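Local coordinates for 3-oxoacyl-[acyl-carrier-protein] synthase (Arabidopsis thaliana, PDB 2IX4) that catalyses the condensation steps of mitochondrial fatty acid synthesis, lengthening acyl-ACP chains by two carbons taken from malonyl-ACP, at residues A[128-133]-A[151-156]; A[256-259]-A[265-268]; A[316-321]-A[366-371]. All coordinates share one frame; numbering follows the deposited sequence.

Interaction 1 of 3, residues A[128-133]-A[151-156]. With 6NA (hexanoic acid), chain E.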
ATOM      1  N   CYS A 128      -1.449 -16.686  -6.336  1.00 25.60           N
ATOM      2  CA  CYS A 128      -1.504 -18.151  -6.368  1.00 25.28           C
ATOM      3  C   CYS A 128      -2.256 -18.734  -5.171  1.00 24.61           C
ATOM      4  O   CYS A 128      -2.934 -19.758  -5.296  1.00 24.68           O
ATOM      5  CB  CYS A 128      -0.100 -18.758  -6.476  1.00 25.37           C
ATOM      6  SG  CYS A 128       0.977 -18.451  -5.059  1.00 27.38           S
ATOM      7  N   ASP A 129      -2.134 -18.081  -4.016  1.00 23.90           N
ATOM      8  CA  ASP A 129      -2.876 -18.472  -2.821  1.00 23.03           C
ATOM      9  C   ASP A 129      -4.371 -18.197  -2.957  1.00 22.40           C
ATOM     10  O   ASP A 129      -5.192 -18.980  -2.478  1.00 22.20           O
ATOM     11  CB  ASP A 129      -2.315 -17.771  -1.584  1.00 23.32           C
ATOM     12  CG  ASP A 129      -1.042 -18.419  -1.074  1.00 24.05           C
ATOM     13  OD1 ASP A 129      -1.015 -19.662  -0.935  1.00 25.69           O
ATOM     14  OD2 ASP A 129      -0.072 -17.688  -0.799  1.00 24.96           O
ATOM     15  N   ILE A 130      -4.719 -17.087  -3.609  1.00 21.51           N
ATOM     16  CA  ILE A 130      -6.124 -16.759  -3.865  1.00 20.88           C
ATOM     17  C   ILE A 130      -6.726 -17.712  -4.902  1.00 20.53           C
ATOM     18  O   ILE A 130      -7.901 -18.067  -4.815  1.00 20.42           O
ATOM     19  CB  ILE A 130      -6.313 -15.278  -4.291  1.00 20.75           C
ATOM     20  CG1 ILE A 130      -5.707 -14.343  -3.238  1.00 20.49           C
ATOM     21  CG2 ILE A 130      -7.803 -14.952  -4.498  1.00 20.73           C
ATOM     22  CD1 ILE A 130      -5.526 -12.901  -3.700  1.00 20.02           C
ATOM     23  N   VAL A 131      -5.911 -18.127  -5.871  1.00 20.34           N
ATOM     24  CA  VAL A 131      -6.329 -19.097  -6.888  1.00 20.02           C
ATOM     25  C   VAL A 131      -6.648 -20.459  -6.256  1.00 20.04           C
ATOM     26  O   VAL A 131      -7.672 -21.076  -6.574  1.00 19.82           O
ATOM     27  CB  VAL A 131      -5.270 -19.229  -8.027  1.00 19.99           C
ATOM     28  CG1 VAL A 131      -5.512 -20.474  -8.875  1.00 19.35           C
ATOM     29  CG2 VAL A 131      -5.284 -17.983  -8.909  1.00 19.48           C
ATOM     30  N   GLU A 132      -5.778 -20.908  -5.353  1.00 19.98           N
ATOM     31  CA  GLU A 132      -5.995 -22.163  -4.623  1.00 20.33           C
ATOM     32  C   GLU A 132      -7.288 -22.134  -3.806  1.00 19.97           C
ATOM     33  O   GLU A 132      -8.036 -23.113  -3.779  1.00 19.90           O
ATOM     34  CB  GLU A 132      -4.800 -22.491  -3.721  1.00 20.47           C
ATOM     35  CG  GLU A 132      -3.571 -22.974  -4.476  1.00 22.39           C
ATOM     36  CD  GLU A 132      -2.560 -23.712  -3.598  1.00 24.56           C
ATOM     37  OE1 GLU A 132      -2.764 -23.805  -2.366  1.00 25.80           O
ATOM     38  OE2 GLU A 132      -1.551 -24.202  -4.152  1.00 25.12           O
ATOM     39  N   ALA A 133      -7.543 -21.004  -3.150  1.00 19.72           N
ATOM     40  CA  ALA A 133      -8.760 -20.812  -2.362  1.00 19.54           C
ATOM     41  C   ALA A 133     -10.017 -20.768  -3.240  1.00 19.30           C
ATOM     42  O   ALA A 133     -11.046 -21.347  -2.890  1.00 19.03           O
ATOM     43  CB  ALA A 133      -8.647 -19.552  -1.522  1.00 19.43           C
ATOM     44  N   PRO A 151      -4.139 -13.606   6.368  1.00 25.18           N
ATOM     45  CA  PRO A 151      -2.819 -13.069   6.720  1.00 25.49           C
ATOM     46  C   PRO A 151      -1.745 -13.205   5.634  1.00 25.79           C
ATOM     47  O   PRO A 151      -0.878 -12.341   5.534  1.00 25.98           O
ATOM     48  CB  PRO A 151      -2.423 -13.890   7.952  1.00 25.60           C
ATOM     49  CG  PRO A 151      -3.698 -14.335   8.534  1.00 25.37           C
ATOM     50  CD  PRO A 151      -4.610 -14.574   7.377  1.00 25.20           C
ATOM     51  N   LYS A 152      -1.792 -14.266   4.830  1.00 26.11           N
ATOM     52  CA  LYS A 152      -0.736 -14.483   3.830  1.00 26.57           C
ATOM     53  C   LYS A 152      -0.958 -13.811   2.466  1.00 26.36           C
ATOM     54  O   LYS A 152      -0.071 -13.842   1.614  1.00 26.63           O
ATOM     55  CB  LYS A 152      -0.376 -15.974   3.683  1.00 26.75           C
ATOM     56  CG  LYS A 152      -1.395 -16.859   2.991  1.00 27.98           C
ATOM     57  CD  LYS A 152      -0.812 -18.261   2.796  1.00 29.72           C
ATOM     58  CE  LYS A 152      -1.850 -19.358   3.019  1.00 31.52           C
ATOM     59  NZ  LYS A 152      -2.866 -19.486   1.922  1.00 33.11           N
ATOM     60  N   ILE A 153      -2.118 -13.191   2.268  1.00 26.13           N
ATOM     61  CA  ILE A 153      -2.399 -12.487   1.009  1.00 25.92           C
ATOM     62  C   ILE A 153      -2.345 -10.957   1.119  1.00 25.77           C
ATOM     63  O   ILE A 153      -2.379 -10.259   0.104  1.00 25.82           O
ATOM     64  CB  ILE A 153      -3.742 -12.938   0.353  1.00 25.88           C
ATOM     65  CG1 ILE A 153      -4.948 -12.534   1.213  1.00 25.95           C
ATOM     66  CG2 ILE A 153      -3.720 -14.439   0.063  1.00 25.80           C
ATOM     67  CD1 ILE A 153      -6.258 -12.427   0.447  1.00 25.58           C
ATOM     68  N   LEU A 154      -2.249 -10.443   2.343  1.00 25.42           N
ATOM     69  CA  LEU A 154      -2.227  -8.994   2.575  1.00 25.19           C
ATOM     70  C   LEU A 154      -0.864  -8.364   2.263  1.00 25.11           C
ATOM     71  O   LEU A 154       0.163  -8.770   2.814  1.00 25.16           O
ATOM     72  CB  LEU A 154      -2.665  -8.667   4.005  1.00 25.00           C
ATOM     73  CG  LEU A 154      -4.104  -9.020   4.401  1.00 25.03           C
ATOM     74  CD1 LEU A 154      -4.269  -8.962   5.907  1.00 23.98           C
ATOM     75  CD2 LEU A 154      -5.123  -8.120   3.700  1.00 24.79           C
ATOM     76  N   VAL A 155      -0.878  -7.352   1.395  1.00 25.02           N
ATOM     77  CA  VAL A 155       0.350  -6.766   0.833  1.00 24.99           C
ATOM     78  C   VAL A 155       1.221  -5.986   1.831  1.00 24.95           C
ATOM     79  O   VAL A 155       2.336  -5.578   1.492  1.00 25.01           O
ATOM     80  CB  VAL A 155       0.067  -5.882  -0.427  1.00 25.09           C
ATOM     81  CG1 VAL A 155      -0.459  -6.728  -1.576  1.00 25.61           C
ATOM     82  CG2 VAL A 155      -0.908  -4.769  -0.111  1.00 25.20           C
ATOM     83  N   ASN A 156       0.714  -5.785   3.048  1.00 24.60           N
ATOM     84  CA  ASN A 156       1.467  -5.096   4.093  1.00 24.36           C
ATOM     85  C   ASN A 156       2.230  -6.048   5.014  1.00 24.35           C
ATOM     86  O   ASN A 156       3.006  -5.605   5.864  1.00 24.46           O
ATOM     87  CB  ASN A 156       0.540  -4.218   4.938  1.00 24.32           C
ATOM     88  CG  ASN A 156      -0.475  -5.025   5.733  1.00 24.02           C
ATOM     89  OD1 ASN A 156      -1.301  -5.736   5.166  1.00 24.03           O
ATOM     90  ND2 ASN A 156      -0.425  -4.901   7.058  1.00 23.40           N
TER
HETATM   91  CA  6NA E1462      -8.108  -7.134   8.837  1.00 25.97           C
HETATM   92  C   6NA E1462      -7.662  -5.771   9.319  1.00 26.55           C
HETATM   93  O   6NA E1462      -6.581  -5.609   9.866  1.00 25.90           O
HETATM   94  CB  6NA E1462      -7.369  -7.597   7.580  1.00 25.57           C
HETATM   95  CG  6NA E1462      -7.037  -6.489   6.581  1.00 25.33           C
HETATM   96  CD  6NA E1462      -8.146  -6.253   5.567  1.00 24.92           C
HETATM   97  C6  6NA E1462      -7.897  -4.973   4.800  1.00 25.16           C
HETATM   98  O   HOH W   1      -2.520 -21.709  -0.312  1.00 40.34           O
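Asp-129 and Lys-152 form the polar half of this contact, a long salt bridge in which NZ of Lys-152 stands 3.4 Å from OD1 of Asp-129 and donates only a weak hydrogen bond. The two side chains cross at about a right angle, and the lysine chain bends at its last two torsions (chi4 73°) to bring NZ round to OD1, while its CD passes 3.7 Å from Asp-129 OD2. Ile-153 supplies the apolar half: its CG2 branch meets CG1 of Ile-130 at 3.9 Å and also rests against CB of Asp-129. A water bridges the long ion pair, donating to Asp-129 OD1 at 2.6 Å and to Glu-132 OE1, while its oxygen accepts from Lys-152 NZ at 3.2 Å. One turn apart on the helix, the two acids share a single water with the lysine. Further out, Ser-126 holds Asp-129 OD2 and Lys-43 pairs with Glu-132 OE2. Ile-130 also packs on Ile-130 of the second subunit, and Leu-154 touches a hexanoic acid that is hydrogen-bonded to Phe-419 N of that subunit. A partly buried ion pair beside an isoleucine contact thus joins helix 127-138 to helix 149-153 at the dimer interface of this thiolase-like ketosynthase.

Interaction 2 of 3, residues A[256-259]-A[265-268]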
ATOM      1  N   VAL A 256      18.596  -0.432   4.844  1.00 20.39           N
ATOM      2  CA  VAL A 256      18.494   0.193   6.153  1.00 20.42           C
ATOM      3  C   VAL A 256      18.766   1.682   5.976  1.00 20.82           C
ATOM      4  O   VAL A 256      19.868   2.086   5.597  1.00 20.96           O
ATOM      5  CB  VAL A 256      19.466  -0.426   7.186  1.00 20.47           C
ATOM      6  CG1 VAL A 256      19.392   0.323   8.513  1.00 20.17           C
ATOM      7  CG2 VAL A 256      19.150  -1.899   7.398  1.00 20.30           C
ATOM      8  N   LEU A 257      17.733   2.483   6.209  1.00 20.89           N
ATOM      9  CA  LEU A 257      17.854   3.927   6.235  1.00 21.19           C
ATOM     10  C   LEU A 257      17.995   4.362   7.683  1.00 21.41           C
ATOM     11  O   LEU A 257      17.365   3.784   8.570  1.00 21.49           O
ATOM     12  CB  LEU A 257      16.607   4.570   5.638  1.00 21.03           C
ATOM     13  CG  LEU A 257      16.307   4.371   4.154  1.00 21.36           C
ATOM     14  CD1 LEU A 257      14.837   4.626   3.893  1.00 21.50           C
ATOM     15  CD2 LEU A 257      17.183   5.287   3.297  1.00 21.44           C
ATOM     16  N   GLU A 258      18.833   5.364   7.931  1.00 21.80           N
ATOM     17  CA  GLU A 258      18.908   5.949   9.264  1.00 22.19           C
ATOM     18  C   GLU A 258      19.385   7.390   9.277  1.00 22.24           C
ATOM     19  O   GLU A 258      20.087   7.840   8.371  1.00 22.21           O
ATOM     20  CB  GLU A 258      19.708   5.071  10.247  1.00 22.51           C
ATOM     21  CG  GLU A 258      21.193   4.994  10.052  1.00 23.32           C
ATOM     22  CD  GLU A 258      21.855   4.072  11.075  1.00 24.64           C
ATOM     23  OE1 GLU A 258      22.002   4.462  12.256  1.00 25.82           O
ATOM     24  OE2 GLU A 258      22.239   2.948  10.697  1.00 25.25           O
ATOM     25  N   GLU A 259      18.969   8.108  10.315  1.00 22.33           N
ATOM     26  CA  GLU A 259      19.349   9.495  10.509  1.00 22.64           C
ATOM     27  C   GLU A 259      20.871   9.606  10.640  1.00 22.72           C
ATOM     28  O   GLU A 259      21.508   8.798  11.318  1.00 22.51           O
ATOM     29  CB  GLU A 259      18.614  10.079  11.724  1.00 22.58           C
ATOM     30  CG  GLU A 259      18.723  11.589  11.874  1.00 22.82           C
ATOM     31  CD  GLU A 259      19.973  12.004  12.623  1.00 23.34           C
ATOM     32  OE1 GLU A 259      20.384  11.263  13.543  1.00 23.57           O
ATOM     33  OE2 GLU A 259      20.547  13.062  12.289  1.00 23.72           O
ATOM     34  N   ARG A 265      27.224   8.401  15.283  1.00 26.05           N
ATOM     35  CA  ARG A 265      27.406   8.105  16.709  1.00 26.35           C
ATOM     36  C   ARG A 265      27.850   6.669  16.978  1.00 26.01           C
ATOM     37  O   ARG A 265      28.747   6.438  17.789  1.00 25.87           O
ATOM     38  CB  ARG A 265      26.115   8.396  17.476  1.00 26.70           C
ATOM     39  CG  ARG A 265      26.022   9.803  18.033  1.00 28.41           C
ATOM     40  CD  ARG A 265      26.371   9.836  19.513  1.00 31.00           C
ATOM     41  NE  ARG A 265      25.237   9.453  20.356  1.00 33.01           N
ATOM     42  CZ  ARG A 265      25.288   9.333  21.683  1.00 34.08           C
ATOM     43  NH1 ARG A 265      26.418   9.563  22.341  1.00 34.50           N
ATOM     44  NH2 ARG A 265      24.200   8.980  22.358  1.00 34.94           N
ATOM     45  N   ARG A 266      27.219   5.715  16.296  1.00 25.64           N
ATOM     46  CA  ARG A 266      27.505   4.295  16.505  1.00 25.46           C
ATOM     47  C   ARG A 266      28.618   3.755  15.602  1.00 25.46           C
ATOM     48  O   ARG A 266      28.941   2.563  15.653  1.00 25.58           O
ATOM     49  CB  ARG A 266      26.226   3.459  16.366  1.00 25.32           C
ATOM     50  CG  ARG A 266      25.612   3.441  14.978  1.00 24.78           C
ATOM     51  CD  ARG A 266      24.292   2.692  15.001  1.00 23.38           C
ATOM     52  NE  ARG A 266      23.822   2.349  13.663  1.00 22.65           N
ATOM     53  CZ  ARG A 266      24.097   1.210  13.036  1.00 22.44           C
ATOM     54  NH1 ARG A 266      24.856   0.286  13.617  1.00 21.44           N
ATOM     55  NH2 ARG A 266      23.613   0.995  11.820  1.00 22.40           N
ATOM     56  N   GLY A 267      29.198   4.631  14.784  1.00 25.33           N
ATOM     57  CA  GLY A 267      30.312   4.271  13.908  1.00 25.32           C
ATOM     58  C   GLY A 267      29.925   3.354  12.763  1.00 25.39           C
ATOM     59  O   GLY A 267      30.695   2.474  12.378  1.00 25.27           O
ATOM     60  N   ALA A 268      28.729   3.560  12.218  1.00 25.37           N
ATOM     61  CA  ALA A 268      28.235   2.741  11.119  1.00 25.55           C
ATOM     62  C   ALA A 268      28.836   3.206   9.800  1.00 25.75           C
ATOM     63  O   ALA A 268      29.067   4.400   9.601  1.00 25.79           O
ATOM     64  CB  ALA A 268      26.717   2.797  11.059  1.00 25.49           C
TER
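Arg-266 grips the carboxylate of Glu-258 side-on, with NE and NH2 each directed at a different oxygen. The NH2 bond to Glu-258 OE2 is short, 2.6 Å, and nearly straight at 174°; its partner, from Arg-266 NE to Glu-258 OE1, spans 3.1 Å and is equally straight. Both oxygens use their syn lone pairs and lie almost in the guanidinium plane. Because the carboxylate and guanidinium planes are only 11° apart, the two flat groups meet edge to edge in a bidentate salt bridge. The side chains arrive from opposite directions: beyond CG the glutamate runs extended (chi2 -179°), as does the arginine as far as NE, which lets the two charged ends meet between their backbones.

The pair bridges the two ends of the short helix 260-265, linking the end of strand 251-259 to the loop that leads into strand 272-281 of the same mixed sheet. That helix has Glu-259 as its N-cap and ends in a Schellman motif at Gly-267, whose positive phi lets the last helical turn close with two backbone bonds just after Arg-266.

Second partners help hold both groups in place: Thr-6 bonds Glu-258 OE2, His-262 bonds OE1, and the carbonyl of Ala-103 takes a further hydrogen bond from Arg-266 NH2. Ala-268 brings its CB over the centre of one guanidinium face, 3.6 Å above the plane, while Arg-266 also packs on Trp-105.

Interaction 3 of 3, residues A[316-321]-A[366-371]. With K (potassium ion), chain D.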
ATOM      1  N   TYR A 316      24.703   9.395 -12.812  1.00 22.08           N
ATOM      2  CA  TYR A 316      24.078   8.161 -13.295  1.00 21.75           C
ATOM      3  C   TYR A 316      22.565   8.131 -13.079  1.00 21.52           C
ATOM      4  O   TYR A 316      22.072   8.498 -12.015  1.00 21.46           O
ATOM      5  CB  TYR A 316      24.734   6.928 -12.653  1.00 21.83           C
ATOM      6  CG  TYR A 316      24.029   5.623 -12.971  1.00 21.87           C
ATOM      7  CD1 TYR A 316      23.951   5.152 -14.286  1.00 22.16           C
ATOM      8  CD2 TYR A 316      23.438   4.862 -11.962  1.00 22.13           C
ATOM      9  CE1 TYR A 316      23.296   3.959 -14.589  1.00 22.55           C
ATOM     10  CE2 TYR A 316      22.784   3.664 -12.252  1.00 22.34           C
ATOM     11  CZ  TYR A 316      22.717   3.222 -13.570  1.00 22.87           C
ATOM     12  OH  TYR A 316      22.072   2.042 -13.875  1.00 23.15           O
ATOM     13  N   VAL A 317      21.840   7.699 -14.106  1.00 21.21           N
ATOM     14  CA  VAL A 317      20.400   7.484 -14.005  1.00 21.00           C
ATOM     15  C   VAL A 317      20.087   6.013 -14.285  1.00 21.06           C
ATOM     16  O   VAL A 317      20.380   5.502 -15.367  1.00 20.82           O
ATOM     17  CB  VAL A 317      19.602   8.404 -14.971  1.00 21.08           C
ATOM     18  CG1 VAL A 317      18.126   8.013 -15.012  1.00 20.78           C
ATOM     19  CG2 VAL A 317      19.751   9.869 -14.572  1.00 21.01           C
ATOM     20  N   ASN A 318      19.522   5.329 -13.295  1.00 21.06           N
ATOM     21  CA  ASN A 318      18.979   3.998 -13.514  1.00 21.18           C
ATOM     22  C   ASN A 318      17.528   4.147 -13.959  1.00 21.23           C
ATOM     23  O   ASN A 318      16.645   4.426 -13.145  1.00 21.28           O
ATOM     24  CB  ASN A 318      19.123   3.129 -12.259  1.00 21.27           C
ATOM     25  CG  ASN A 318      18.699   1.686 -12.491  1.00 21.47           C
ATOM     26  OD1 ASN A 318      17.508   1.373 -12.482  1.00 21.95           O
ATOM     27  ND2 ASN A 318      19.669   0.799 -12.677  1.00 21.39           N
ATOM     28  N   ALA A 319      17.297   3.992 -15.261  1.00 21.39           N
ATOM     29  CA  ALA A 319      15.980   4.207 -15.868  1.00 21.43           C
ATOM     30  C   ALA A 319      14.978   3.133 -15.463  1.00 21.70           C
ATOM     31  O   ALA A 319      15.366   2.020 -15.086  1.00 21.85           O
ATOM     32  CB  ALA A 319      16.105   4.268 -17.389  1.00 21.57           C
ATOM     33  N   HIS A 320      13.689   3.468 -15.516  1.00 21.62           N
ATOM     34  CA  HIS A 320      12.642   2.484 -15.244  1.00 21.53           C
ATOM     35  C   HIS A 320      12.529   1.488 -16.389  1.00 21.46           C
ATOM     36  O   HIS A 320      12.279   0.302 -16.160  1.00 21.54           O
ATOM     37  CB  HIS A 320      11.287   3.157 -14.979  1.00 21.51           C
ATOM     38  CG  HIS A 320      10.187   2.189 -14.661  1.00 21.25           C
ATOM     39  ND1 HIS A 320      10.202   1.388 -13.536  1.00 20.51           N
ATOM     40  CD2 HIS A 320       9.049   1.881 -15.327  1.00 20.21           C
ATOM     41  CE1 HIS A 320       9.119   0.633 -13.522  1.00 20.26           C
ATOM     42  NE2 HIS A 320       8.402   0.912 -14.597  1.00 20.58           N
ATOM     43  N   ALA A 321      12.732   1.997 -17.606  1.00 21.22           N
ATOM     44  CA  ALA A 321      12.591   1.258 -18.869  1.00 21.15           C
ATOM     45  C   ALA A 321      12.489  -0.259 -18.723  1.00 21.05           C
ATOM     46  O   ALA A 321      13.469  -0.942 -18.407  1.00 20.78           O
ATOM     47  CB  ALA A 321      13.712   1.636 -19.834  1.00 21.12           C
ATOM     48  N   ALA A 366      13.038  -0.879  -5.369  1.00 21.35           N
ATOM     49  CA  ALA A 366      13.939  -1.104  -4.241  1.00 21.48           C
ATOM     50  C   ALA A 366      15.252  -1.722  -4.692  1.00 21.52           C
ATOM     51  O   ALA A 366      16.328  -1.300  -4.260  1.00 21.75           O
ATOM     52  CB  ALA A 366      13.275  -1.982  -3.205  1.00 21.56           C
ATOM     53  N   VAL A 367      15.152  -2.735  -5.546  1.00 21.50           N
ATOM     54  CA  VAL A 367      16.320  -3.395  -6.126  1.00 21.45           C
ATOM     55  C   VAL A 367      17.163  -2.390  -6.929  1.00 21.33           C
ATOM     56  O   VAL A 367      18.388  -2.352  -6.815  1.00 21.10           O
ATOM     57  CB  VAL A 367      15.875  -4.609  -6.988  1.00 21.53           C
ATOM     58  CG1 VAL A 367      16.939  -5.010  -8.000  1.00 21.75           C
ATOM     59  CG2 VAL A 367      15.505  -5.793  -6.082  1.00 21.73           C
ATOM     60  N   GLU A 368      16.491  -1.554  -7.712  1.00 21.11           N
ATOM     61  CA  GLU A 368      17.180  -0.606  -8.575  1.00 21.02           C
ATOM     62  C   GLU A 368      17.740   0.602  -7.814  1.00 20.95           C
ATOM     63  O   GLU A 368      18.704   1.228  -8.262  1.00 21.25           O
ATOM     64  CB  GLU A 368      16.272  -0.211  -9.738  1.00 21.18           C
ATOM     65  CG  GLU A 368      16.054  -1.378 -10.701  1.00 21.31           C
ATOM     66  CD  GLU A 368      14.801  -1.266 -11.551  1.00 22.43           C
ATOM     67  OE1 GLU A 368      14.239  -0.151 -11.691  1.00 21.21           O
ATOM     68  OE2 GLU A 368      14.382  -2.308 -12.099  1.00 23.63           O
ATOM     69  N   ALA A 369      17.158   0.905  -6.653  1.00 20.54           N
ATOM     70  CA  ALA A 369      17.734   1.893  -5.743  1.00 20.08           C
ATOM     71  C   ALA A 369      19.043   1.360  -5.165  1.00 19.94           C
ATOM     72  O   ALA A 369      20.012   2.101  -5.018  1.00 20.20           O
ATOM     73  CB  ALA A 369      16.752   2.246  -4.629  1.00 19.83           C
ATOM     74  N   ILE A 370      19.062   0.069  -4.844  1.00 19.51           N
ATOM     75  CA  ILE A 370      20.278  -0.603  -4.385  1.00 19.14           C
ATOM     76  C   ILE A 370      21.370  -0.553  -5.458  1.00 19.06           C
ATOM     77  O   ILE A 370      22.527  -0.254  -5.154  1.00 18.74           O
ATOM     78  CB  ILE A 370      19.983  -2.055  -3.916  1.00 19.19           C
ATOM     79  CG1 ILE A 370      19.130  -2.020  -2.640  1.00 19.21           C
ATOM     80  CG2 ILE A 370      21.279  -2.840  -3.682  1.00 18.75           C
ATOM     81  CD1 ILE A 370      18.525  -3.363  -2.217  1.00 18.51           C
ATOM     82  N   PHE A 371      20.995  -0.816  -6.712  1.00 18.93           N
ATOM     83  CA  PHE A 371      21.929  -0.712  -7.836  1.00 18.99           C
ATOM     84  C   PHE A 371      22.514   0.699  -7.948  1.00 19.07           C
ATOM     85  O   PHE A 371      23.710   0.859  -8.210  1.00 19.23           O
ATOM     86  CB  PHE A 371      21.268  -1.111  -9.166  1.00 18.92           C
ATOM     87  CG  PHE A 371      20.920  -2.578  -9.278  1.00 18.83           C
ATOM     88  CD1 PHE A 371      19.984  -3.004 -10.219  1.00 19.46           C
ATOM     89  CD2 PHE A 371      21.520  -3.531  -8.453  1.00 19.04           C
ATOM     90  CE1 PHE A 371      19.647  -4.352 -10.338  1.00 18.93           C
ATOM     91  CE2 PHE A 371      21.188  -4.878  -8.564  1.00 19.54           C
ATOM     92  CZ  PHE A 371      20.248  -5.291  -9.508  1.00 18.91           C
TER
HETATM   93  K     K D1463      14.947   2.469 -11.877  1.00 18.18           K
HETATM   94  O   HOH W   2      11.445   0.609 -11.249  1.00 25.59           O
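Asn-318 and Glu-368 set an amide against a carboxylate, their planes 37° apart and their side chains crossing at about a right angle. No direct hydrogen bond joins them; OD1 of Asn-318 lies 3.4 Å from CB of Glu-368, and a potassium ion makes the link. Around the other flat groups, the backbone N of Asn-318 sits over the rim of one Tyr-316 face, Val-367 O lies over the rim of one Phe-371 face, and a water meets the His-320 ring at its edge. Chi1 of -174° carries the Asn-318 amide toward helix 364-378, where OD1 meets the ion; ND2 donates at 3.0 Å to Tyr-316 OH, which lies tilted out of the amide plane and also bonds Ser-351.

This is the buried cation site of the ketosynthase, joining strand 316-318 and the residues that follow it to helix 364-378. Potassium is bound by Glu-368 OE1 at 2.7 Å, Asn-318 OD1 at 2.9 Å, the carbonyl O of Asn-318, and more distantly Ala-319 O; Ser-414 and Asn-415 complete the shell. Lys-354 forms a salt bridge with Glu-368 OE2. The water donates to Glu-368 OE1 and stands 2.7 Å from ND1 of His-320, a predicted active-site residue, tying the metal site to the probable catalytic centre.

How the interactions relate
Along the chain the three contacts come in series, none enclosing another, and none touches its neighbours. Interaction 1 lies at the dimer interface, its centre about 28 Å from that of interaction 3 and about 35 Å from that of interaction 2. Interactions 2 and 3 reach the same mixed sheet, through strands 251-259 and 316-318 respectively; their centres are about 23 Å apart and their nearest atoms about 8 Å. Interaction 3 lies deepest, beside the predicted catalytic residues, whereas the other two are farther from the chain's centre. Together they illustrate how one ketosynthase subunit uses charged groups differently: at the subunit boundary, across the short helix that follows a sheet strand and round a buried cation.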